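Local structure of DNA polymerase (Pyrobaculum calidifontis, 5MDN) at residues C49-A54 with E65-V70; N174-G177 with L182-P185; W376-Y381 with T466-A471; V556-G559 with L564-K567. The protein probably catalyses template-directed DNA synthesis, adding deoxyribonucleotides from their 5'-triphosphates to a growing DNA strand with release of diphosphate. All blocks are in the same frame, centred on the assembly; numbering follows the deposited sequence.

Contact 1. Residues C49-A54 with E65-V70; sequences CDASLA and EAVEVV
Ala51 lays its methyl group against Val67, CB to CG1 3.7 Å apart, where the first turn of helix 51-58 rests on strand 64-74. The same Val67 CG1 also meets CB of Ala54 at 4.2 Å, one turn further along the helix, and the valine branch therefore touches both alanines of this helix face. Val67 brings that branch to the helix by holding CG1 anti to its backbone N (chi1 173°). Two residues on, Val69 adds a looser contact at the margin of the patch, its CG2 4.1 Å from Ala51 CB. No hydrogen bond crosses between the segments; small methyl groups allow close approach of the two backbones, with the CA atoms of Ala51 and Val67 5.5 Å apart. Asp50 is the N-cap: its OD1 takes the N-H of Leu53 from above the carboxylate plane at 3.2 Å and the hydroxyl of Ser52 nearly along its own C-O direction, and its charge would probably suit the helix start. Ala54 also touches Leu82 of strand 77-86, and Glu65 and Ala66 form a classic beta bulge opposite Val85. Here the first helix of a beta-alpha-beta-beta-alpha-beta unit packs on an outermost strand of its four-stranded antiparallel sheet, as in the ferredoxin-like fold.

Contact 2. Residues N174-G177 with L182-P185; sequences NERG and LRDP
OD1 of Asp184 is gripped by the guanidinium of Arg176 in a salt bridge, with NH2 at 2.8 Å and NH1 close by at 2.9 Å, and it also takes a weak hydrogen bond from the backbone N of Asp180. The carboxylate does not meet the arginine end-on: OD1 sits over one guanidinium face and the two planes are 41° apart, so the attraction is that of ion against ion rather than of paired N-H bonds. OD2, the other carboxylate oxygen, lies 3.0 Å from Arg176 NH1. Arg176 reaches across with CG lodged between its backbone N and carbonyl carbon (chi1 43°) and a chain that bends at chi3. At the guanidinium edge, near its plane, lies CG of Arg183, whose own guanidinium is turned 73° from it; Arg183 NE comes to 4.4 Å from Arg176 NH2, a like-charge approach that the Asp184 carboxylate probably eases from the Arg176 side. With an alanine in place of Arg176, the buried Asp184 would probably lose the main counter-charge of its carboxylate, leaving the two arms of the loop without their ionic tie. The pair links two parts of the connection from strand 165-172, which carries Asp169, a magnesium ligand of this protein whose ion is not bound to this chain here, to its antiparallel neighbour 186-193 in the exonuclease domain. The Asn174 side chain, about 5 Å from a bound magnesium ion, packs on Val316 and Tyr317 of helix 316-320, while Asp184 O bonds to Tyr239 OH on helix 232-247.

Contact 3. Residues W376-Y381 with T466-A471; sequences WMLLRY and TGFIPA
Residues 376-381 form a turn and a half in the middle of helix 370-384, and they face the opening turn of helix 468-486, for which Gly467 is the N-cap. The backbones stay well apart, with CA atoms 8.3 Å from each other at Leu378 and Ile469 and 8.9 Å at Tyr381 and Phe468, so side chains bridge the gap. Phe468 does most of this. Its CG is anti to the backbone N (chi1 174°), and the ring is driven edge first at the other helix: CZ meets the backbone O of Leu378 in the ring plane at 3.6 Å, and CE1 comes to 4.2 Å from Tyr381 CB. On the next position Ile469 presents its CD1 to the isopropyl end of Leu378, 3.9 Å from CD1 and 4.1 Å from CD2, the two chains crossing at about a right angle. Tyr381 contributes its CB, whereas its ring leads off to His475, which takes part in a hydrogen bond with the phenol OH. Trp525 meets the Phe468 ring and also touches Leu378, while Met514 of helix 514-519 packs on both Leu378 and Ile469. Side chains also hold the N-H groups at the helix start: Asn433 meets N of Gly467, Asp437 meets Phe468 N and Ser435 meets Ile469 N. No hydrogen bond or charge pair joins the two segments, so they cohere by buried apolar contact, to which the slightly positive rim of the Phe468 ring, turned to a carbonyl oxygen, may add a weak electrostatic term.

Contact 4. Residues V556-G559 with L564-K567; sequences VIYG and LFVK
Phe565 O accepts from two successive amides of the facing strand: Ile557 N at 3.0 Å, with a bent N-H...O angle of 138°, and Tyr558 N in a weak bond at 3.5 Å. In return Phe565 N donates to Tyr558 O at 2.6 Å, reaching it from above the carbonyl plane. Two residues, Ile557 and Tyr558, thus stand opposite one, the signature of a classic beta bulge, and the register shifts by one between the Val556-Val566 and Tyr558-Phe565 pairs. The phenol OH of Tyr558 is bonded to Asp560 OD2. Backbone bonds continue outward from both strands, Gly559 to Val405 and Leu406, Leu564 to Leu419. On one face of the sheet Tyr558 and Phe565 lie side by side in a T-shaped stack: the tyrosine edge is turned to the phenylalanine face, centroids 5.0 Å apart and planes at 73°, with Tyr558 CD2 3.5 Å from Phe565 CD1. An alanine in place of Phe565 would probably leave the Tyr558 edge without its aromatic partner and open a gap beside it. On the other face Val556 CG2 meets Val566 CG1 at 3.8 Å, and Gly559 CA lies against Leu564 CB. This is an antiparallel beta hairpin of the palm sheet, its turn formed in the YGDTD sequence that begins at Tyr558, motif C of family B polymerases.

Contacts 3 and 4 are buried and belong to the polymerase family region, their centres 34 Å apart; contact 1 is on the surface and contact 2 only partly buried. No two contacts touch or share a helix or strand, and they follow one another along the chain. Chemistry tracks position. Both contact 1 and contact 3 involve the first turn of a helix, but small methyl groups meet a strand in the first, and large side chains bridge two helices in the second. Contact 2 depends on charge in an exonuclease loop, whereas contact 4 combines backbone hydrogen bonding with an aromatic pair inside a sheet. Contacts 2 and 3 lie on opposite sides of the chain's centre.

Contact 1. Residues C49-A54 with E65-V70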
loop_
_atom_site.group_PDB
_atom_site.type_symbol
_atom_site.label_atom_id
_atom_site.label_comp_id
_atom_site.label_asym_id
_atom_site.label_seq_id
_atom_site.Cartn_x
_atom_site.Cartn_y
_atom_site.Cartn_z
ATOM N N CYS A 49 -20.138 -26.917 -28.415
ATOM C CA CYS A 49 -18.795 -26.460 -28.763
ATOM C C CYS A 49 -18.586 -26.578 -30.272
ATOM O O CYS A 49 -18.440 -27.683 -30.804
ATOM C CB CYS A 49 -17.738 -27.248 -27.990
ATOM S SG CYS A 49 -17.945 -29.041 -28.021
ATOM N N ASP A 50 -18.575 -25.436 -30.958
ATOM C CA ASP A 50 -18.267 -25.368 -32.386
ATOM C C ASP A 50 -17.278 -24.221 -32.577
ATOM O O ASP A 50 -17.675 -23.054 -32.626
ATOM C CB ASP A 50 -19.531 -25.168 -33.219
ATOM C CG ASP A 50 -19.335 -25.545 -34.673
ATOM O OD1 ASP A 50 -18.195 -25.428 -35.171
ATOM O OD2 ASP A 50 -20.318 -25.961 -35.317
ATOM N N ALA A 51 -15.989 -24.553 -32.679
ATOM C CA ALA A 51 -14.968 -23.515 -32.801
ATOM C C ALA A 51 -15.016 -22.826 -34.163
ATOM O O ALA A 51 -14.831 -21.606 -34.251
ATOM C CB ALA A 51 -13.587 -24.114 -32.544
ATOM N N SER A 52 -15.253 -23.588 -35.234
ATOM C CA SER A 52 -15.274 -22.992 -36.568
ATOM C C SER A 52 -16.455 -22.043 -36.724
ATOM O O SER A 52 -16.309 -20.944 -37.273
ATOM C CB SER A 52 -15.318 -24.084 -37.635
ATOM O OG SER A 52 -16.463 -24.904 -37.472
ATOM N N LEU A 53 -17.634 -22.453 -36.252
ATOM C CA LEU A 53 -18.775 -21.545 -36.213
ATOM C C LEU A 53 -18.474 -20.323 -35.356
ATOM O O LEU A 53 -18.802 -19.193 -35.736
ATOM C CB LEU A 53 -20.008 -22.281 -35.688
ATOM C CG LEU A 53 -21.355 -21.564 -35.765
ATOM C CD1 LEU A 53 -21.812 -21.414 -37.211
ATOM C CD2 LEU A 53 -22.403 -22.306 -34.944
ATOM N N ALA A 54 -17.865 -20.533 -34.188
ATOM C CA ALA A 54 -17.514 -19.420 -33.310
ATOM C C ALA A 54 -16.534 -18.465 -33.982
ATOM O O ALA A 54 -16.745 -17.246 -33.984
ATOM C CB ALA A 54 -16.933 -19.949 -32.001
ATOM N N GLU A 65 -7.022 -14.862 -34.181
ATOM C CA GLU A 65 -5.922 -15.755 -34.531
ATOM C C GLU A 65 -6.395 -17.199 -34.630
ATOM O O GLU A 65 -6.073 -17.905 -35.595
ATOM C CB GLU A 65 -4.795 -15.626 -33.505
ATOM C CG GLU A 65 -3.526 -16.379 -33.872
ATOM C CD GLU A 65 -2.657 -15.620 -34.856
ATOM O OE1 GLU A 65 -2.679 -14.371 -34.831
ATOM O OE2 GLU A 65 -1.952 -16.273 -35.653
ATOM N N ALA A 66 -7.168 -17.655 -33.648
ATOM C CA ALA A 66 -7.678 -19.020 -33.627
ATOM C C ALA A 66 -8.784 -19.103 -32.585
ATOM O O ALA A 66 -8.944 -18.212 -31.747
ATOM C CB ALA A 66 -6.568 -20.034 -33.326
ATOM N N VAL A 67 -9.550 -20.190 -32.653
ATOM C CA VAL A 67 -10.525 -20.551 -31.628
ATOM C C VAL A 67 -10.328 -22.030 -31.328
ATOM O O VAL A 67 -10.693 -22.887 -32.143
ATOM C CB VAL A 67 -11.969 -20.267 -32.061
ATOM C CG1 VAL A 67 -12.944 -20.814 -31.035
ATOM C CG2 VAL A 67 -12.183 -18.771 -32.245
ATOM N N GLU A 68 -9.735 -22.330 -30.179
ATOM C CA GLU A 68 -9.453 -23.701 -29.783
ATOM C C GLU A 68 -10.494 -24.198 -28.788
ATOM O O GLU A 68 -11.195 -23.417 -28.139
ATOM C CB GLU A 68 -8.051 -23.809 -29.174
ATOM C CG GLU A 68 -6.933 -23.352 -30.098
ATOM C CD GLU A 68 -5.580 -23.346 -29.414
ATOM O OE1 GLU A 68 -5.526 -23.632 -28.199
ATOM O OE2 GLU A 68 -4.571 -23.049 -30.089
ATOM N N VAL A 69 -10.587 -25.520 -28.679
ATOM C CA VAL A 69 -11.426 -26.183 -27.688
ATOM C C VAL A 69 -10.508 -26.735 -26.606
ATOM O O VAL A 69 -9.603 -27.529 -26.893
ATOM C CB VAL A 69 -12.276 -27.297 -28.317
ATOM C CG1 VAL A 69 -13.244 -27.864 -27.295
ATOM C CG2 VAL A 69 -13.023 -26.769 -29.535
ATOM N N VAL A 70 -10.739 -26.315 -25.361
ATOM C CA VAL A 70 -9.908 -26.725 -24.239
ATOM C C VAL A 70 -10.790 -27.296 -23.138
ATOM O O VAL A 70 -11.983 -26.997 -23.038
ATOM C CB VAL A 70 -9.055 -25.559 -23.692
ATOM C CG1 VAL A 70 -8.011 -25.138 -24.716
ATOM C CG2 VAL A 70 -9.942 -24.380 -23.310
#

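Contact 2. Residues N174-G177 with L182-P185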
loop_
_atom_site.group_PDB
_atom_site.type_symbol
_atom_site.label_atom_id
_atom_site.label_comp_id
_atom_site.label_asym_id
_atom_site.label_seq_id
_atom_site.Cartn_x
_atom_site.Cartn_y
_atom_site.Cartn_z
ATOM N N ASN A 174 5.146 27.095 -5.241
ATOM C CA ASN A 174 3.870 27.021 -4.517
ATOM C C ASN A 174 3.506 28.307 -3.759
ATOM O O ASN A 174 2.754 28.263 -2.782
ATOM C CB ASN A 174 3.844 25.785 -3.590
ATOM C CG ASN A 174 4.173 26.094 -2.124
ATOM O OD1 ASN A 174 3.392 25.769 -1.230
ATOM N ND2 ASN A 174 5.318 26.715 -1.877
ATOM N N GLU A 175 3.977 29.473 -4.224
ATOM C CA GLU A 175 3.625 30.732 -3.561
ATOM C C GLU A 175 2.118 30.858 -3.375
ATOM O O GLU A 175 1.645 31.287 -2.315
ATOM C CB GLU A 175 4.149 31.929 -4.356
ATOM C CG GLU A 175 3.864 33.279 -3.701
ATOM C CD GLU A 175 4.206 34.457 -4.598
ATOM O OE1 GLU A 175 5.081 34.303 -5.476
ATOM O OE2 GLU A 175 3.602 35.537 -4.424
ATOM N N ARG A 176 1.351 30.500 -4.401
ATOM C CA ARG A 176 -0.097 30.368 -4.296
ATOM C C ARG A 176 -0.451 28.909 -4.009
ATOM O O ARG A 176 -0.400 28.062 -4.909
ATOM C CB ARG A 176 -0.760 30.863 -5.580
ATOM C CG ARG A 176 -0.058 30.406 -6.857
ATOM C CD ARG A 176 -0.437 31.269 -8.047
ATOM N NE ARG A 176 -0.620 30.467 -9.252
ATOM C CZ ARG A 176 0.342 30.197 -10.126
ATOM N NH1 ARG A 176 1.569 30.663 -9.934
ATOM N NH2 ARG A 176 0.078 29.454 -11.192
ATOM N N GLY A 177 -0.812 28.629 -2.754
ATOM C CA GLY A 177 -1.201 27.316 -2.257
ATOM C C GLY A 177 -0.712 26.093 -3.005
ATOM O O GLY A 177 0.478 25.764 -2.974
ATOM N N LEU A 182 2.156 24.836 -15.024
ATOM C CA LEU A 182 2.265 25.694 -16.200
ATOM C C LEU A 182 3.185 26.892 -15.973
ATOM O O LEU A 182 3.822 27.359 -16.925
ATOM C CB LEU A 182 0.878 26.154 -16.642
ATOM C CG LEU A 182 -0.016 25.011 -17.123
ATOM C CD1 LEU A 182 -1.455 25.474 -17.268
ATOM C CD2 LEU A 182 0.516 24.452 -18.432
ATOM N N ARG A 183 3.275 27.407 -14.741
ATOM C CA ARG A 183 4.158 28.543 -14.466
ATOM C C ARG A 183 5.029 28.340 -13.230
ATOM O O ARG A 183 6.170 28.813 -13.203
ATOM C CB ARG A 183 3.362 29.854 -14.340
ATOM C CG ARG A 183 1.970 29.739 -13.760
ATOM C CD ARG A 183 1.053 30.836 -14.320
ATOM N NE ARG A 183 1.633 32.177 -14.226
ATOM C CZ ARG A 183 1.018 33.287 -14.630
ATOM N NH1 ARG A 183 -0.200 33.219 -15.153
ATOM N NH2 ARG A 183 1.614 34.466 -14.510
ATOM N N ASP A 184 4.530 27.650 -12.208
ATOM C CA ASP A 184 5.299 27.506 -10.968
ATOM C C ASP A 184 6.465 26.547 -11.180
ATOM O O ASP A 184 6.244 25.387 -11.552
ATOM C CB ASP A 184 4.410 27.003 -9.835
ATOM C CG ASP A 184 3.207 27.890 -9.603
ATOM O OD1 ASP A 184 2.297 27.898 -10.459
ATOM O OD2 ASP A 184 3.170 28.577 -8.562
ATOM N N PRO A 185 7.705 26.978 -10.959
ATOM C CA PRO A 185 8.865 26.158 -11.317
ATOM C C PRO A 185 9.268 25.168 -10.232
ATOM O O PRO A 185 8.973 25.335 -9.047
ATOM C CB PRO A 185 9.964 27.209 -11.518
ATOM C CG PRO A 185 9.614 28.271 -10.534
ATOM C CD PRO A 185 8.102 28.327 -10.519
#

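Contact 3. Residues W376-Y381 with T466-A471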
loop_
_atom_site.group_PDB
_atom_site.type_symbol
_atom_site.label_atom_id
_atom_site.label_comp_id
_atom_site.label_asym_id
_atom_site.label_seq_id
_atom_site.Cartn_x
_atom_site.Cartn_y
_atom_site.Cartn_z
ATOM N N TRP A 376 -3.747 -11.464 -7.758
ATOM C CA TRP A 376 -2.756 -11.768 -8.784
ATOM C C TRP A 376 -1.923 -12.994 -8.437
ATOM O O TRP A 376 -1.386 -13.640 -9.344
ATOM C CB TRP A 376 -1.844 -10.563 -9.018
ATOM C CG TRP A 376 -2.443 -9.550 -9.941
ATOM C CD1 TRP A 376 -2.831 -8.278 -9.629
ATOM C CD2 TRP A 376 -2.736 -9.728 -11.331
ATOM N NE1 TRP A 376 -3.343 -7.654 -10.742
ATOM C CE2 TRP A 376 -3.295 -8.523 -11.799
ATOM C CE3 TRP A 376 -2.576 -10.791 -12.226
ATOM C CZ2 TRP A 376 -3.694 -8.351 -13.123
ATOM C CZ3 TRP A 376 -2.974 -10.619 -13.537
ATOM C CH2 TRP A 376 -3.527 -9.410 -13.974
ATOM N N MET A 377 -1.796 -13.323 -7.151
ATOM C CA MET A 377 -1.173 -14.586 -6.768
ATOM C C MET A 377 -2.077 -15.764 -7.107
ATOM O O MET A 377 -1.628 -16.755 -7.694
ATOM C CB MET A 377 -0.839 -14.580 -5.277
ATOM C CG MET A 377 0.006 -15.763 -4.830
ATOM S SD MET A 377 0.537 -15.635 -3.113
ATOM C CE MET A 377 -1.044 -15.696 -2.277
ATOM N N LEU A 378 -3.357 -15.678 -6.728
ATOM C CA LEU A 378 -4.281 -16.782 -6.967
ATOM C C LEU A 378 -4.470 -17.050 -8.455
ATOM O O LEU A 378 -4.659 -18.205 -8.854
ATOM C CB LEU A 378 -5.626 -16.498 -6.298
ATOM C CG LEU A 378 -5.589 -16.420 -4.769
ATOM C CD1 LEU A 378 -6.969 -16.124 -4.208
ATOM C CD2 LEU A 378 -5.026 -17.704 -4.178
ATOM N N LEU A 379 -4.425 -16.005 -9.289
ATOM C CA LEU A 379 -4.468 -16.215 -10.734
ATOM C C LEU A 379 -3.271 -17.026 -11.204
ATOM O O LEU A 379 -3.396 -17.878 -12.092
ATOM C CB LEU A 379 -4.504 -14.878 -11.470
ATOM C CG LEU A 379 -5.762 -14.018 -11.450
ATOM C CD1 LEU A 379 -5.505 -12.776 -12.277
ATOM C CD2 LEU A 379 -6.949 -14.788 -11.983
ATOM N N ARG A 380 -2.098 -16.774 -10.620
ATOM C CA ARG A 380 -0.907 -17.531 -10.987
ATOM C C ARG A 380 -1.032 -18.985 -10.552
ATOM O O ARG A 380 -0.694 -19.898 -11.313
ATOM C CB ARG A 380 0.333 -16.882 -10.371
ATOM C CG ARG A 380 1.641 -17.234 -11.060
ATOM C CD ARG A 380 2.796 -16.444 -10.468
ATOM N NE ARG A 380 2.930 -15.123 -11.075
ATOM C CZ ARG A 380 3.841 -14.814 -11.995
ATOM N NH1 ARG A 380 4.703 -15.730 -12.411
ATOM N NH2 ARG A 380 3.893 -13.587 -12.494
ATOM N N TYR A 381 -1.507 -19.218 -9.326
ATOM C CA TYR A 381 -1.751 -20.583 -8.870
ATOM C C TYR A 381 -2.851 -21.253 -9.683
ATOM O O TYR A 381 -2.748 -22.438 -10.022
ATOM C CB TYR A 381 -2.110 -20.591 -7.383
ATOM C CG TYR A 381 -0.913 -20.603 -6.459
ATOM C CD1 TYR A 381 -0.275 -21.794 -6.135
ATOM C CD2 TYR A 381 -0.423 -19.428 -5.904
ATOM C CE1 TYR A 381 0.819 -21.814 -5.289
ATOM C CE2 TYR A 381 0.672 -19.437 -5.057
ATOM C CZ TYR A 381 1.288 -20.634 -4.754
ATOM O OH TYR A 381 2.376 -20.648 -3.914
ATOM N N THR A 466 -8.788 -31.830 -1.705
ATOM C CA THR A 466 -8.454 -30.518 -1.226
ATOM C C THR A 466 -8.885 -29.390 -2.129
ATOM O O THR A 466 -8.766 -29.450 -3.305
ATOM C CB THR A 466 -6.962 -30.402 -0.941
ATOM O OG1 THR A 466 -6.308 -30.252 -2.161
ATOM C CG2 THR A 466 -6.436 -31.619 -0.415
ATOM N N GLY A 467 -9.447 -28.367 -1.553
ATOM C CA GLY A 467 -9.938 -27.250 -2.297
ATOM C C GLY A 467 -8.868 -26.381 -2.842
ATOM O O GLY A 467 -7.750 -26.505 -2.535
ATOM N N PHE A 468 -9.247 -25.438 -3.642
ATOM C CA PHE A 468 -8.278 -24.562 -4.295
ATOM C C PHE A 468 -7.545 -23.691 -3.282
ATOM O O PHE A 468 -6.310 -23.671 -3.247
ATOM C CB PHE A 468 -8.976 -23.697 -5.345
ATOM C CG PHE A 468 -8.080 -22.665 -5.969
ATOM C CD1 PHE A 468 -6.896 -23.036 -6.583
ATOM C CD2 PHE A 468 -8.421 -21.323 -5.937
ATOM C CE1 PHE A 468 -6.068 -22.088 -7.156
ATOM C CE2 PHE A 468 -7.598 -20.370 -6.508
ATOM C CZ PHE A 468 -6.421 -20.753 -7.117
ATOM N N ILE A 469 -8.294 -22.959 -2.451
ATOM C CA ILE A 469 -7.653 -22.079 -1.468
ATOM C C ILE A 469 -6.827 -22.859 -0.460
ATOM O O ILE A 469 -5.699 -22.436 -0.162
ATOM C CB ILE A 469 -8.703 -21.164 -0.815
ATOM C CG1 ILE A 469 -9.363 -20.275 -1.871
ATOM C CG2 ILE A 469 -8.064 -20.311 0.273
ATOM C CD1 ILE A 469 -8.390 -19.377 -2.603
ATOM N N PRO A 470 -7.293 -23.979 0.112
ATOM C CA PRO A 470 -6.391 -24.756 0.978
ATOM C C PRO A 470 -5.131 -25.221 0.270
ATOM O O PRO A 470 -4.040 -25.135 0.846
ATOM C CB PRO A 470 -7.266 -25.934 1.422
ATOM C CG PRO A 470 -8.648 -25.407 1.365
ATOM C CD PRO A 470 -8.675 -24.494 0.176
ATOM N N ALA A 471 -5.243 -25.681 -0.979
ATOM C CA ALA A 471 -4.065 -26.139 -1.708
ATOM C C ALA A 471 -3.029 -25.029 -1.852
ATOM O O ALA A 471 -1.822 -25.286 -1.790
ATOM C CB ALA A 471 -4.472 -26.676 -3.082
#

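Contact 4. Residues V556-G559 with L564-K567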
loop_
_atom_site.group_PDB
_atom_site.type_symbol
_atom_site.label_atom_id
_atom_site.label_comp_id
_atom_site.label_asym_id
_atom_site.label_seq_id
_atom_site.Cartn_x
_atom_site.Cartn_y
_atom_site.Cartn_z
ATOM N N VAL A 556 -7.050 -10.571 30.395
ATOM C CA VAL A 556 -7.276 -10.318 28.975
ATOM C C VAL A 556 -8.052 -9.012 28.857
ATOM O O VAL A 556 -9.241 -8.950 29.194
ATOM C CB VAL A 556 -8.021 -11.473 28.296
ATOM C CG1 VAL A 556 -8.336 -11.120 26.850
ATOM C CG2 VAL A 556 -7.193 -12.748 28.366
ATOM N N ILE A 557 -7.377 -7.964 28.379
ATOM C CA ILE A 557 -7.996 -6.645 28.293
ATOM C C ILE A 557 -8.816 -6.502 27.017
ATOM O O ILE A 557 -9.883 -5.878 27.018
ATOM C CB ILE A 557 -6.905 -5.562 28.370
ATOM C CG1 ILE A 557 -5.967 -5.820 29.549
ATOM C CG2 ILE A 557 -7.527 -4.179 28.451
ATOM C CD1 ILE A 557 -4.636 -5.108 29.424
ATOM N N TYR A 558 -8.343 -7.084 25.918
ATOM C CA TYR A 558 -8.979 -6.913 24.621
ATOM C C TYR A 558 -8.759 -8.170 23.799
ATOM O O TYR A 558 -7.734 -8.843 23.934
ATOM C CB TYR A 558 -8.424 -5.677 23.896
ATOM C CG TYR A 558 -8.824 -5.550 22.442
ATOM C CD1 TYR A 558 -9.990 -4.888 22.080
ATOM C CD2 TYR A 558 -8.024 -6.068 21.429
ATOM C CE1 TYR A 558 -10.357 -4.760 20.755
ATOM C CE2 TYR A 558 -8.384 -5.946 20.101
ATOM C CZ TYR A 558 -9.550 -5.291 19.770
ATOM O OH TYR A 558 -9.913 -5.164 18.449
ATOM N N GLY A 559 -9.736 -8.491 22.957
ATOM C CA GLY A 559 -9.594 -9.612 22.055
ATOM C C GLY A 559 -10.538 -9.544 20.875
ATOM O O GLY A 559 -11.761 -9.555 21.043
ATOM N N LEU A 564 -5.403 -10.661 20.500
ATOM C CA LEU A 564 -5.910 -10.327 21.825
ATOM C C LEU A 564 -4.796 -9.716 22.666
ATOM O O LEU A 564 -3.632 -10.111 22.556
ATOM C CB LEU A 564 -6.533 -11.548 22.535
ATOM C CG LEU A 564 -5.898 -12.941 22.622
ATOM C CD1 LEU A 564 -4.626 -12.969 23.453
ATOM C CD2 LEU A 564 -6.915 -13.921 23.188
ATOM N N PHE A 565 -5.162 -8.738 23.489
ATOM C CA PHE A 565 -4.220 -8.032 24.348
ATOM C C PHE A 565 -4.282 -8.647 25.740
ATOM O O PHE A 565 -5.372 -8.835 26.288
ATOM C CB PHE A 565 -4.538 -6.535 24.424
ATOM C CG PHE A 565 -4.369 -5.781 23.119
ATOM C CD1 PHE A 565 -4.541 -6.400 21.889
ATOM C CD2 PHE A 565 -4.054 -4.432 23.137
ATOM C CE1 PHE A 565 -4.392 -5.695 20.709
ATOM C CE2 PHE A 565 -3.903 -3.722 21.960
ATOM C CZ PHE A 565 -4.073 -4.354 20.746
ATOM N N VAL A 566 -3.118 -8.952 26.314
ATOM C CA VAL A 566 -3.041 -9.567 27.633
ATOM C C VAL A 566 -1.998 -8.840 28.470
ATOM O O VAL A 566 -1.101 -8.172 27.952
ATOM C CB VAL A 566 -2.713 -11.077 27.568
ATOM C CG1 VAL A 566 -3.798 -11.830 26.813
ATOM C CG2 VAL A 566 -1.353 -11.302 26.921
ATOM N N LYS A 567 -2.133 -8.982 29.786
ATOM C CA LYS A 567 -1.181 -8.390 30.713
ATOM C C LYS A 567 0.118 -9.189 30.717
ATOM O O LYS A 567 0.107 -10.423 30.672
ATOM C CB LYS A 567 -1.780 -8.337 32.120
ATOM C CG LYS A 567 -0.928 -7.597 33.138
ATOM C CD LYS A 567 -0.994 -6.092 32.932
ATOM C CE LYS A 567 -2.122 -5.459 33.728
ATOM N NZ LYS A 567 -1.596 -4.721 34.913
#